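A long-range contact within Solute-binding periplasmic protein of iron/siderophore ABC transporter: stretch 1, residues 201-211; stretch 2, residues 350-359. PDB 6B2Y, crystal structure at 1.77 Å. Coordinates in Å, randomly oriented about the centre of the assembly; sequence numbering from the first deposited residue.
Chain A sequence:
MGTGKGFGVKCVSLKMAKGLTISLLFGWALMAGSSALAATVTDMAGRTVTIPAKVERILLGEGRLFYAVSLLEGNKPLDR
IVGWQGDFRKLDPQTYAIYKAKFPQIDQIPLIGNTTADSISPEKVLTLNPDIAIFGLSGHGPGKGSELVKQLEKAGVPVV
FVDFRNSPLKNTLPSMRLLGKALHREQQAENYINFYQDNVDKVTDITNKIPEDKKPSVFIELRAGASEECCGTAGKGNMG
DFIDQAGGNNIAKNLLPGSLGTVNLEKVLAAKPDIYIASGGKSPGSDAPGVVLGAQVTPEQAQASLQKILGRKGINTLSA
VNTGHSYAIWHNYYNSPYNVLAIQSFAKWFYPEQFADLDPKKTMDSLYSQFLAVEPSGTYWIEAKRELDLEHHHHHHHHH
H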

ATOM      1  N   ASP A 201      -6.158  -5.229  16.027  1.00 21.23           N
ATOM      2  CA  ASP A 201      -6.838  -5.156  17.327  1.00 22.31           C
ATOM      3  C   ASP A 201      -5.904  -4.641  18.422  1.00 24.08           C
ATOM      4  O   ASP A 201      -6.371  -4.042  19.399  1.00 24.48           O
ATOM      5  CB  ASP A 201      -7.399  -6.522  17.730  1.00 21.53           C
ATOM      6  CG  ASP A 201      -8.589  -6.948  16.879  1.00 24.76           C
ATOM      7  OD1 ASP A 201      -9.068  -6.146  16.041  1.00 26.00           O
ATOM      8  OD2 ASP A 201      -9.030  -8.106  17.044  1.00 27.46           O
ATOM      9  N   LYS A 202      -4.593  -4.869  18.282  1.00 23.22           N
ATOM     10  CA  LYS A 202      -3.619  -4.266  19.194  1.00 21.60           C
ATOM     11  C   LYS A 202      -3.781  -2.761  19.261  1.00 25.13           C
ATOM     12  O   LYS A 202      -3.548  -2.147  20.314  1.00 28.26           O
ATOM     13  CB  LYS A 202      -2.192  -4.585  18.748  1.00 22.68           C
ATOM     14  CG  LYS A 202      -1.787  -6.015  18.929  1.00 28.41           C
ATOM     15  CD  LYS A 202      -0.433  -6.264  18.290  1.00 29.58           C
ATOM     16  CE  LYS A 202      -0.046  -7.715  18.421  1.00 33.03           C
ATOM     17  NZ  LYS A 202       1.297  -7.975  17.853  1.00 29.99           N
ATOM     18  N   VAL A 203      -4.150  -2.148  18.142  1.00 23.21           N
ATOM     19  CA  VAL A 203      -4.356  -0.711  18.062  1.00 24.38           C
ATOM     20  C   VAL A 203      -5.755  -0.329  18.515  1.00 26.69           C
ATOM     21  O   VAL A 203      -5.921   0.579  19.331  1.00 23.53           O
ATOM     22  CB  VAL A 203      -4.090  -0.220  16.622  1.00 22.52           C
ATOM     23  CG1 VAL A 203      -4.532   1.229  16.453  1.00 21.29           C
ATOM     24  CG2 VAL A 203      -2.603  -0.393  16.256  1.00 22.59           C
ATOM     25  N   THR A 204      -6.784  -1.011  17.988  1.00 24.74           N
ATOM     26  CA  THR A 204      -8.148  -0.590  18.287  1.00 24.71           C
ATOM     27  C   THR A 204      -8.559  -0.920  19.713  1.00 27.57           C
ATOM     28  O   THR A 204      -9.457  -0.251  20.240  1.00 25.44           O
ATOM     29  CB  THR A 204      -9.159  -1.205  17.304  1.00 23.29           C
ATOM     30  OG1 THR A 204      -9.158  -2.635  17.410  1.00 25.84           O
ATOM     31  CG2 THR A 204      -8.827  -0.761  15.880  1.00 24.43           C
ATOM     32  N   ASP A 205      -7.943  -1.930  20.337  1.00 25.19           N
ATOM     33  CA  ASP A 205      -8.176  -2.172  21.762  1.00 29.44           C
ATOM     34  C   ASP A 205      -8.043  -0.873  22.550  1.00 30.52           C
ATOM     35  O   ASP A 205      -8.806  -0.623  23.493  1.00 31.42           O
ATOM     36  CB  ASP A 205      -7.183  -3.212  22.306  1.00 31.98           C
ATOM     37  CG  ASP A 205      -7.589  -4.675  22.025  1.00 34.17           C
ATOM     38  OD1 ASP A 205      -8.641  -4.955  21.410  1.00 32.90           O
ATOM     39  OD2 ASP A 205      -6.817  -5.565  22.443  1.00 38.07           O
ATOM     40  N   ILE A 206      -7.083  -0.033  22.162  1.00 25.67           N
ATOM     41  CA  ILE A 206      -6.848   1.261  22.801  1.00 29.71           C
ATOM     42  C   ILE A 206      -7.639   2.377  22.128  1.00 28.01           C
ATOM     43  O   ILE A 206      -8.290   3.184  22.802  1.00 29.34           O
ATOM     44  CB  ILE A 206      -5.331   1.581  22.805  1.00 28.62           C
ATOM     45  CG1 ILE A 206      -4.593   0.659  23.775  1.00 30.98           C
ATOM     46  CG2 ILE A 206      -5.101   3.042  23.158  1.00 29.32           C
ATOM     47  CD1 ILE A 206      -3.078   0.752  23.697  1.00 36.33           C
ATOM     48  N   THR A 207      -7.589   2.488  20.795  1.00 25.57           N
ATOM     49  CA  THR A 207      -8.182   3.663  20.160  1.00 25.42           C
ATOM     50  C   THR A 207      -9.711   3.629  20.097  1.00 29.24           C
ATOM     51  O   THR A 207     -10.320   4.687  19.889  1.00 31.20           O
ATOM     52  CB  THR A 207      -7.628   3.863  18.744  1.00 24.57           C
ATOM     53  OG1 THR A 207      -7.913   2.698  17.964  1.00 24.44           O
ATOM     54  CG2 THR A 207      -6.094   4.103  18.775  1.00 24.83           C
ATOM     55  N   ASN A 208     -10.345   2.462  20.268  1.00 28.05           N
ATOM     56  CA  ASN A 208     -11.811   2.431  20.319  1.00 29.63           C
ATOM     57  C   ASN A 208     -12.355   3.294  21.456  1.00 34.72           C
ATOM     58  O   ASN A 208     -13.437   3.887  21.324  1.00 34.83           O
ATOM     59  CB  ASN A 208     -12.322   0.994  20.483  1.00 29.85           C
ATOM     60  CG  ASN A 208     -12.302   0.193  19.181  1.00 26.37           C
ATOM     61  OD1 ASN A 208     -12.226   0.753  18.091  1.00 29.51           O
ATOM     62  ND2 ASN A 208     -12.376  -1.134  19.302  1.00 28.11           N
ATOM     63  N   LYS A 209     -11.625   3.383  22.574  1.00 34.82           N
ATOM     64  CA  LYS A 209     -12.115   4.054  23.780  1.00 29.72           C
ATOM     65  C   LYS A 209     -11.820   5.545  23.829  1.00 35.36           C
ATOM     66  O   LYS A 209     -12.312   6.230  24.730  1.00 35.75           O
ATOM     67  CB  LYS A 209     -11.519   3.396  25.029  1.00 35.91           C
ATOM     68  CG  LYS A 209     -11.544   1.882  25.010  1.00 40.64           C
ATOM     69  CD  LYS A 209     -12.921   1.348  25.353  1.00 46.12           C
ATOM     70  CE  LYS A 209     -12.985  -0.166  25.162  1.00 49.21           C
ATOM     71  NZ  LYS A 209     -12.356  -0.935  26.277  1.00 50.91           N
ATOM     72  N   ILE A 210     -11.028   6.073  22.901  1.00 32.68           N
ATOM     73  CA  ILE A 210     -10.603   7.472  22.984  1.00 28.19           C
ATOM     74  C   ILE A 210     -11.734   8.384  22.526  1.00 29.84           C
ATOM     75  O   ILE A 210     -12.221   8.246  21.395  1.00 29.93           O
ATOM     76  CB  ILE A 210      -9.335   7.719  22.160  1.00 30.88           C
ATOM     77  CG1 ILE A 210      -8.163   6.929  22.745  1.00 27.71           C
ATOM     78  CG2 ILE A 210      -9.035   9.200  22.093  1.00 31.71           C
ATOM     79  CD1 ILE A 210      -6.934   6.946  21.886  1.00 24.88           C
ATOM     80  N   PRO A 211     -12.167   9.340  23.354  1.00 35.64           N
ATOM     81  CA  PRO A 211     -13.233  10.253  22.933  1.00 35.23           C
ATOM     82  C   PRO A 211     -12.801  11.112  21.758  1.00 30.97           C
ATOM     83  O   PRO A 211     -11.627  11.447  21.603  1.00 34.87           O
ATOM     84  CB  PRO A 211     -13.485  11.111  24.179  1.00 37.14           C
ATOM     85  CG  PRO A 211     -12.855  10.368  25.302  1.00 39.07           C
ATOM     86  CD  PRO A 211     -11.708   9.620  24.721  1.00 36.14           C
ATOM     87  N   PHE A 350       0.650   8.794  17.205  1.00 22.83           N
ATOM     88  CA  PHE A 350      -0.416   9.626  17.755  1.00 22.55           C
ATOM     89  C   PHE A 350      -0.450   9.538  19.270  1.00 21.87           C
ATOM     90  O   PHE A 350      -0.767  10.521  19.948  1.00 28.32           O
ATOM     91  CB  PHE A 350      -1.793   9.206  17.211  1.00 22.74           C
ATOM     92  CG  PHE A 350      -1.955   9.327  15.708  1.00 25.63           C
ATOM     93  CD1 PHE A 350      -0.995   9.949  14.912  1.00 24.99           C
ATOM     94  CD2 PHE A 350      -3.091   8.806  15.093  1.00 22.43           C
ATOM     95  CE1 PHE A 350      -1.160  10.037  13.536  1.00 26.16           C
ATOM     96  CE2 PHE A 350      -3.271   8.898  13.718  1.00 23.64           C
ATOM     97  CZ  PHE A 350      -2.298   9.507  12.935  1.00 22.28           C
ATOM     98  N   TYR A 351      -0.195   8.353  19.817  1.00 25.81           N
ATOM     99  CA  TYR A 351      -0.287   8.103  21.257  1.00 28.70           C
ATOM    100  C   TYR A 351       0.958   7.349  21.697  1.00 29.54           C
ATOM    101  O   TYR A 351       0.907   6.144  21.971  1.00 26.43           O
ATOM    102  CB  TYR A 351      -1.565   7.329  21.588  1.00 28.72           C
ATOM    103  CG  TYR A 351      -2.824   8.008  21.091  1.00 27.04           C
ATOM    104  CD1 TYR A 351      -3.430   9.023  21.825  1.00 26.12           C
ATOM    105  CD2 TYR A 351      -3.418   7.633  19.888  1.00 23.82           C
ATOM    106  CE1 TYR A 351      -4.566   9.652  21.376  1.00 27.56           C
ATOM    107  CE2 TYR A 351      -4.571   8.258  19.432  1.00 24.45           C
ATOM    108  CZ  TYR A 351      -5.155   9.258  20.191  1.00 25.12           C
ATOM    109  OH  TYR A 351      -6.298   9.898  19.763  1.00 24.82           O
ATOM    110  N   PRO A 352       2.104   8.040  21.767  1.00 27.78           N
ATOM    111  CA  PRO A 352       3.363   7.340  22.085  1.00 32.19           C
ATOM    112  C   PRO A 352       3.333   6.621  23.420  1.00 33.40           C
ATOM    113  O   PRO A 352       3.819   5.490  23.529  1.00 29.83           O
ATOM    114  CB  PRO A 352       4.406   8.471  22.084  1.00 34.19           C
ATOM    115  CG  PRO A 352       3.754   9.634  21.412  1.00 33.62           C
ATOM    116  CD  PRO A 352       2.280   9.491  21.631  1.00 30.77           C
ATOM    117  N   GLU A 353       2.760   7.257  24.442  1.00 36.14           N
ATOM    118  CA  GLU A 353       2.711   6.664  25.773  1.00 36.81           C
ATOM    119  C   GLU A 353       1.916   5.363  25.774  1.00 38.73           C
ATOM    120  O   GLU A 353       2.383   4.333  26.275  1.00 39.07           O
ATOM    121  CB  GLU A 353       2.106   7.676  26.751  1.00 39.60           C
ATOM    122  CG  GLU A 353       1.692   7.095  28.089  1.00 51.45           C
ATOM    123  CD  GLU A 353       2.235   7.891  29.259  1.00 52.87           C
ATOM    124  OE1 GLU A 353       2.500   7.282  30.317  1.00 56.67           O
ATOM    125  OE2 GLU A 353       2.392   9.126  29.120  1.00 56.32           O
ATOM    126  N   GLN A 354       0.715   5.387  25.195  1.00 35.97           N
ATOM    127  CA  GLN A 354      -0.168   4.230  25.237  1.00 34.48           C
ATOM    128  C   GLN A 354       0.327   3.080  24.372  1.00 32.68           C
ATOM    129  O   GLN A 354      -0.067   1.932  24.606  1.00 33.36           O
ATOM    130  CB  GLN A 354      -1.569   4.671  24.817  1.00 31.82           C
ATOM    131  CG  GLN A 354      -1.868   6.097  25.270  1.00 35.93           C
ATOM    132  CD  GLN A 354      -3.345   6.419  25.285  1.00 42.55           C
ATOM    133  OE1 GLN A 354      -4.187   5.546  25.532  1.00 48.08           O
ATOM    134  NE2 GLN A 354      -3.675   7.682  25.023  1.00 39.45           N
ATOM    135  N   PHE A 355       1.198   3.348  23.403  1.00 34.11           N
ATOM    136  CA  PHE A 355       1.719   2.321  22.511  1.00 32.29           C
ATOM    137  C   PHE A 355       3.224   2.146  22.689  1.00 36.12           C
ATOM    138  O   PHE A 355       3.953   1.874  21.732  1.00 34.56           O
ATOM    139  CB  PHE A 355       1.378   2.642  21.057  1.00 30.16           C
ATOM    140  CG  PHE A 355      -0.095   2.511  20.740  1.00 28.26           C
ATOM    141  CD1 PHE A 355      -0.694   1.262  20.668  1.00 27.29           C
ATOM    142  CD2 PHE A 355      -0.867   3.637  20.517  1.00 28.67           C
ATOM    143  CE1 PHE A 355      -2.041   1.141  20.386  1.00 27.56           C
ATOM    144  CE2 PHE A 355      -2.210   3.528  20.228  1.00 24.78           C
ATOM    145  CZ  PHE A 355      -2.797   2.278  20.165  1.00 25.76           C
ATOM    146  N   ALA A 356       3.713   2.281  23.927  1.00 37.58           N
ATOM    147  CA  ALA A 356       5.135   2.058  24.176  1.00 36.55           C
ATOM    148  C   ALA A 356       5.521   0.596  23.975  1.00 39.13           C
ATOM    149  O   ALA A 356       6.637   0.302  23.534  1.00 41.78           O
ATOM    150  CB  ALA A 356       5.496   2.523  25.588  1.00 39.76           C
ATOM    151  N   ASP A 357       4.611  -0.328  24.262  1.00 41.42           N
ATOM    152  CA  ASP A 357       4.870  -1.752  24.109  1.00 42.04           C
ATOM    153  C   ASP A 357       4.692  -2.248  22.675  1.00 41.28           C
ATOM    154  O   ASP A 357       5.007  -3.411  22.398  1.00 44.74           O
ATOM    155  CB  ASP A 357       3.948  -2.540  25.046  1.00 42.88           C
ATOM    156  CG  ASP A 357       2.468  -2.219  24.823  1.00 51.07           C
ATOM    157  OD1 ASP A 357       1.683  -3.168  24.592  1.00 53.87           O
ATOM    158  OD2 ASP A 357       2.091  -1.020  24.871  1.00 48.68           O
ATOM    159  N   LEU A 358       4.204  -1.408  21.767  1.00 34.35           N
ATOM    160  CA  LEU A 358       3.910  -1.806  20.394  1.00 33.81           C
ATOM    161  C   LEU A 358       5.089  -1.454  19.498  1.00 28.99           C
ATOM    162  O   LEU A 358       5.535  -0.305  19.482  1.00 33.59           O
ATOM    163  CB  LEU A 358       2.636  -1.115  19.899  1.00 30.49           C
ATOM    164  CG  LEU A 358       2.202  -1.351  18.442  1.00 26.89           C
ATOM    165  CD1 LEU A 358       1.887  -2.803  18.257  1.00 27.40           C
ATOM    166  CD2 LEU A 358       1.014  -0.478  18.077  1.00 29.33           C
ATOM    167  N   ASP A 359       5.571  -2.436  18.739  1.00 32.56           N
ATOM    168  CA  ASP A 359       6.736  -2.274  17.868  1.00 29.19           C
ATOM    169  C   ASP A 359       6.387  -2.709  16.447  1.00 30.19           C
ATOM    170  O   ASP A 359       6.453  -3.911  16.130  1.00 28.19           O
ATOM    171  CB  ASP A 359       7.915  -3.082  18.398  1.00 33.61           C
ATOM    172  CG  ASP A 359       9.158  -2.951  17.530  1.00 37.43           C
ATOM    173  OD1 ASP A 359       9.116  -2.254  16.491  1.00 31.69           O
ATOM    174  OD2 ASP A 359      10.192  -3.550  17.907  1.00 43.57           O
TER

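The end of a helix (stretch 1) packs against an irregular loop (stretch 2) largely through side-chain packing; no hydrogen bond crosses between them, and 415 Å² of surface, both sides summed, is buried. Residues at least 141 positions apart in sequence meet here, and the two backbones run in opposite senses, Lys202 lying nearest Leu358 and Thr207 nearest Tyr351.

The main bump is the ring of Phe355, which has the largest covered area of any residue in the contact, 77 Å². Its CA-to-CB bond points sideways, but chi1 near -69° (m) brings the ring end closer to the helix. The hollow that receives it is built from both backbone and side chains. Lys202 O lies 3.6 Å from Phe355 CE1 and Val203 O lies 3.7 Å from Phe355 CZ, both at the ring edge, where aromatic hydrogens carry a slight positive charge that suits a carbonyl oxygen. Val203 O is not idle within its own helix, for Val203 O also accepts backbone hydrogen bonds from Thr207 N (2.9 Å) and Ile206 N (3.1 Å). Thr207 CG2 adds a methyl at the same edge, 4.0 Å from Phe355 CZ, and Val203 CG1 stands 4.2 Å from that CZ atom. Ile206 CD1 comes closer, 3.5 Å from Phe355 CE1, approaching obliquely.

Ile206 is a bump in its own right. Its CA-to-CB bond points toward the loop, and its extended side chain (chi1 m, chi2 t) reaches Phe355 and the neighbouring Gln354 together: Ile206 CD1 is 3.4 Å from Gln354 O, and Ile206 CG2 is 3.6 Å from Gln354 OE1. These are van der Waals contacts of an aliphatic chain with polar atoms. The loop bends here in a type I turn from Glu353 to Ala356, which carries Gln354 and Phe355 at its two central positions.

Beyond the helix, Ile210 lays a methyl on the ring of Tyr351. With the same m, t rotamer as Ile206, it places CD1 over one face of the Tyr351 ring, 3.6 Å from the ring centroid and 21° off the normal, a CH-pi contact; the nearest ring atom to Ile210 CD1 is Tyr351 CZ at 3.4 Å. Thr207 CG2 only grazes this ring, 4.5 Å from CE2 of Tyr351. The Tyr351 hydroxyl is hydrogen-bonded elsewhere in the structure.

At the other end, the CA-to-CB bond of Leu358 points toward the helix: Leu358 CD2 is 4.1 Å from Val203 CG2, while Leu358 CD1 rests 4.2 Å from Lys202 CD, at the exposed margin of the contact.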